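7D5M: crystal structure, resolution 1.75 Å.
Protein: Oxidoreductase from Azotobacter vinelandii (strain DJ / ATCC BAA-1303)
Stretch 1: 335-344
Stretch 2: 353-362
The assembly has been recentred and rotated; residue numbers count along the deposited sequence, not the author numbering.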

# COMPACT_ATOMS: atom_id res chain seq x y z
N ASN A 335 -27.50 -3.09 -2.48
CA ASN A 335 -27.52 -4.48 -2.97
C ASN A 335 -28.33 -5.36 -2.01
O ASN A 335 -29.05 -6.24 -2.50
CB ASN A 335 -26.10 -4.99 -3.21
CG ASN A 335 -25.42 -4.23 -4.32
OD1 ASN A 335 -26.11 -3.68 -5.19
ND2 ASN A 335 -24.10 -4.19 -4.31
N LEU A 336 -28.25 -5.14 -0.70
CA LEU A 336 -29.10 -5.90 0.25
C LEU A 336 -30.56 -5.44 0.10
O LEU A 336 -31.44 -6.30 0.06
CB LEU A 336 -28.65 -5.68 1.69
CG LEU A 336 -27.26 -6.19 2.06
CD1 LEU A 336 -27.18 -6.34 3.57
CD2 LEU A 336 -26.90 -7.49 1.36
N TYR A 337 -30.79 -4.13 0.08
CA TYR A 337 -32.17 -3.58 0.18
C TYR A 337 -32.98 -3.97 -1.07
O TYR A 337 -34.18 -4.24 -0.91
CB TYR A 337 -32.15 -2.07 0.47
CG TYR A 337 -32.51 -1.73 1.90
CD1 TYR A 337 -33.83 -1.66 2.30
CD2 TYR A 337 -31.54 -1.48 2.87
CE1 TYR A 337 -34.19 -1.35 3.60
CE2 TYR A 337 -31.88 -1.17 4.18
CZ TYR A 337 -33.22 -1.10 4.55
OH TYR A 337 -33.60 -0.78 5.83
N TYR A 338 -32.40 -4.02 -2.27
CA TYR A 338 -33.22 -4.42 -3.45
C TYR A 338 -33.56 -5.90 -3.30
O TYR A 338 -34.67 -6.28 -3.69
CB TYR A 338 -32.59 -4.08 -4.80
CG TYR A 338 -31.67 -5.12 -5.37
CD1 TYR A 338 -32.15 -6.32 -5.87
CD2 TYR A 338 -30.30 -4.90 -5.45
CE1 TYR A 338 -31.31 -7.30 -6.37
CE2 TYR A 338 -29.44 -5.86 -5.97
CZ TYR A 338 -29.94 -7.06 -6.43
OH TYR A 338 -29.11 -8.01 -6.94
N ARG A 339 -32.67 -6.71 -2.71
CA ARG A 339 -32.95 -8.15 -2.48
C ARG A 339 -34.06 -8.27 -1.43
O ARG A 339 -34.96 -9.14 -1.59
CB ARG A 339 -31.69 -8.90 -2.07
CG ARG A 339 -30.69 -9.05 -3.21
CD ARG A 339 -29.46 -9.77 -2.69
NE ARG A 339 -28.56 -10.24 -3.73
CZ ARG A 339 -27.74 -9.47 -4.43
NH1 ARG A 339 -27.74 -8.16 -4.24
NH2 ARG A 339 -26.94 -10.01 -5.34
N PHE A 340 -34.00 -7.47 -0.37
CA PHE A 340 -35.08 -7.43 0.65
C PHE A 340 -36.42 -7.16 -0.06
O PHE A 340 -37.39 -7.90 0.21
CB PHE A 340 -34.84 -6.38 1.74
CG PHE A 340 -33.62 -6.59 2.60
CD1 PHE A 340 -33.10 -7.85 2.82
CD2 PHE A 340 -33.00 -5.51 3.21
CE1 PHE A 340 -31.98 -8.03 3.62
CE2 PHE A 340 -31.89 -5.69 4.02
CZ PHE A 340 -31.39 -6.96 4.23
N ALA A 341 -36.49 -6.14 -0.92
CA ALA A 341 -37.72 -5.75 -1.64
C ALA A 341 -38.18 -6.92 -2.53
O ALA A 341 -39.37 -7.26 -2.52
CB ALA A 341 -37.49 -4.49 -2.44
N MET A 342 -37.27 -7.53 -3.29
CA MET A 342 -37.66 -8.68 -4.17
C MET A 342 -38.22 -9.83 -3.32
O MET A 342 -39.20 -10.45 -3.76
CB MET A 342 -36.47 -9.17 -4.99
CG MET A 342 -36.06 -8.18 -6.06
SD MET A 342 -34.65 -8.75 -7.03
CE MET A 342 -35.45 -9.91 -8.13
N ALA A 343 -37.63 -10.11 -2.16
CA ALA A 343 -38.04 -11.23 -1.28
C ALA A 343 -39.43 -10.94 -0.71
O ALA A 343 -40.28 -11.86 -0.68
CB ALA A 343 -37.02 -11.43 -0.18
N MET A 344 -39.67 -9.71 -0.28
CA MET A 344 -40.96 -9.28 0.30
C MET A 344 -42.05 -9.39 -0.77
O MET A 344 -43.11 -10.00 -0.50
CB MET A 344 -40.87 -7.84 0.82
CG MET A 344 -39.96 -7.73 2.02
SD MET A 344 -39.71 -6.01 2.48
CE MET A 344 -38.47 -6.21 3.76
N ALA A 353 -39.96 -20.00 -6.45
CA ALA A 353 -38.75 -20.20 -7.28
C ALA A 353 -37.81 -19.00 -7.08
O ALA A 353 -36.60 -19.21 -6.88
CB ALA A 353 -39.13 -20.38 -8.73
N LEU A 354 -38.34 -17.78 -7.12
CA LEU A 354 -37.52 -16.56 -6.96
C LEU A 354 -36.98 -16.50 -5.52
O LEU A 354 -35.76 -16.28 -5.36
CB LEU A 354 -38.34 -15.31 -7.30
CG LEU A 354 -37.55 -14.01 -7.29
CD1 LEU A 354 -36.40 -14.06 -8.29
CD2 LEU A 354 -38.46 -12.83 -7.60
N LEU A 355 -37.84 -16.70 -4.53
CA LEU A 355 -37.48 -16.71 -3.09
C LEU A 355 -36.26 -17.61 -2.84
O LEU A 355 -35.32 -17.14 -2.18
CB LEU A 355 -38.67 -17.18 -2.25
CG LEU A 355 -39.60 -16.07 -1.77
CD1 LEU A 355 -40.79 -16.66 -1.02
CD2 LEU A 355 -38.86 -15.07 -0.90
N ALA A 356 -36.28 -18.84 -3.35
CA ALA A 356 -35.27 -19.89 -3.06
C ALA A 356 -33.91 -19.49 -3.65
O ALA A 356 -32.88 -19.91 -3.07
CB ALA A 356 -35.73 -21.22 -3.59
N GLY A 357 -33.89 -18.74 -4.75
CA GLY A 357 -32.66 -18.28 -5.42
C GLY A 357 -32.08 -17.01 -4.81
O GLY A 357 -30.92 -16.70 -5.11
N LEU A 358 -32.85 -16.28 -4.00
CA LEU A 358 -32.40 -15.01 -3.35
C LEU A 358 -31.52 -15.35 -2.14
O LEU A 358 -31.92 -16.20 -1.33
CB LEU A 358 -33.59 -14.16 -2.92
CG LEU A 358 -34.37 -13.49 -4.05
CD1 LEU A 358 -35.66 -12.90 -3.51
CD2 LEU A 358 -33.53 -12.43 -4.74
N ARG A 359 -30.37 -14.69 -2.06
CA ARG A 359 -29.41 -14.78 -0.93
C ARG A 359 -29.31 -13.41 -0.28
O ARG A 359 -28.90 -12.45 -0.96
CB ARG A 359 -28.02 -15.21 -1.42
CG ARG A 359 -28.00 -16.55 -2.15
CD ARG A 359 -27.99 -17.75 -1.23
NE ARG A 359 -28.09 -18.99 -1.99
CZ ARG A 359 -29.23 -19.52 -2.45
NH1 ARG A 359 -30.39 -18.93 -2.21
NH2 ARG A 359 -29.20 -20.64 -3.14
N TYR A 360 -29.64 -13.31 1.00
CA TYR A 360 -29.47 -12.05 1.76
C TYR A 360 -29.40 -12.39 3.24
O TYR A 360 -29.85 -13.46 3.67
CB TYR A 360 -30.61 -11.08 1.44
CG TYR A 360 -31.98 -11.66 1.65
CD1 TYR A 360 -32.61 -11.58 2.88
CD2 TYR A 360 -32.63 -12.34 0.63
CE1 TYR A 360 -33.86 -12.15 3.09
CE2 TYR A 360 -33.88 -12.90 0.82
CZ TYR A 360 -34.50 -12.80 2.05
OH TYR A 360 -35.73 -13.35 2.23
N PRO A 361 -28.82 -11.49 4.06
CA PRO A 361 -28.80 -11.68 5.50
C PRO A 361 -30.23 -11.62 6.04
O PRO A 361 -30.90 -10.62 5.86
CB PRO A 361 -27.93 -10.54 6.06
CG PRO A 361 -27.42 -9.78 4.86
CD PRO A 361 -28.17 -10.25 3.63
N ASP A 362 -30.65 -12.70 6.67
CA ASP A 362 -32.08 -12.93 7.00
C ASP A 362 -32.22 -13.24 8.49
O ASP A 362 -31.27 -13.06 9.26
CB ASP A 362 -32.64 -14.05 6.12
CG ASP A 362 -31.94 -15.39 6.28
OD1 ASP A 362 -31.08 -15.52 7.19
OD2 ASP A 362 -32.23 -16.29 5.47
O HOH W 1 -29.37 -12.85 -4.36

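What does Ala343 offer the second stretch? Its CB points toward that stretch, and three side chains approach it. Tyr360 OH lies 3.3 Å from Ala343 CB, Leu358 CD1 lies 3.9 Å from the same CB, and Leu355 CD2 comes within 3.5 Å of Ala343 O. The contact here is packing, for no direct hydrogen bond joins the two stretches.

How is the Tyr360 ring held? Besides Ala343, it meets Phe340, whose CB points away but whose ring end comes nearer: Phe340 CE1 is 3.7 Å from Tyr360 CD1. The ring planes are nearly perpendicular, at 87°, with Tyr360 CD1 at the edge of the Phe340 ring. Pro361 extends this apolar patch, its CG 3.7 Å from Leu336 CD1.

Where does Leu358 fit? Its CA-to-CB bond points toward the helix of the first stretch, where Leu358 CD1 sits 4.1 Å from Met342 CB as well as against Ala343. Farther along, Met342 CE reaches Leu354 CD2 at 4.2 Å.

Does anything polar link the stretches? A water does: it accepts hydrogen bonds from Arg339 NE at 2.8 Å and Arg359 N at 3.1 Å. Arg339 NH1 meanwhile donates to Asn335 O at 2.9 Å, within its own helix.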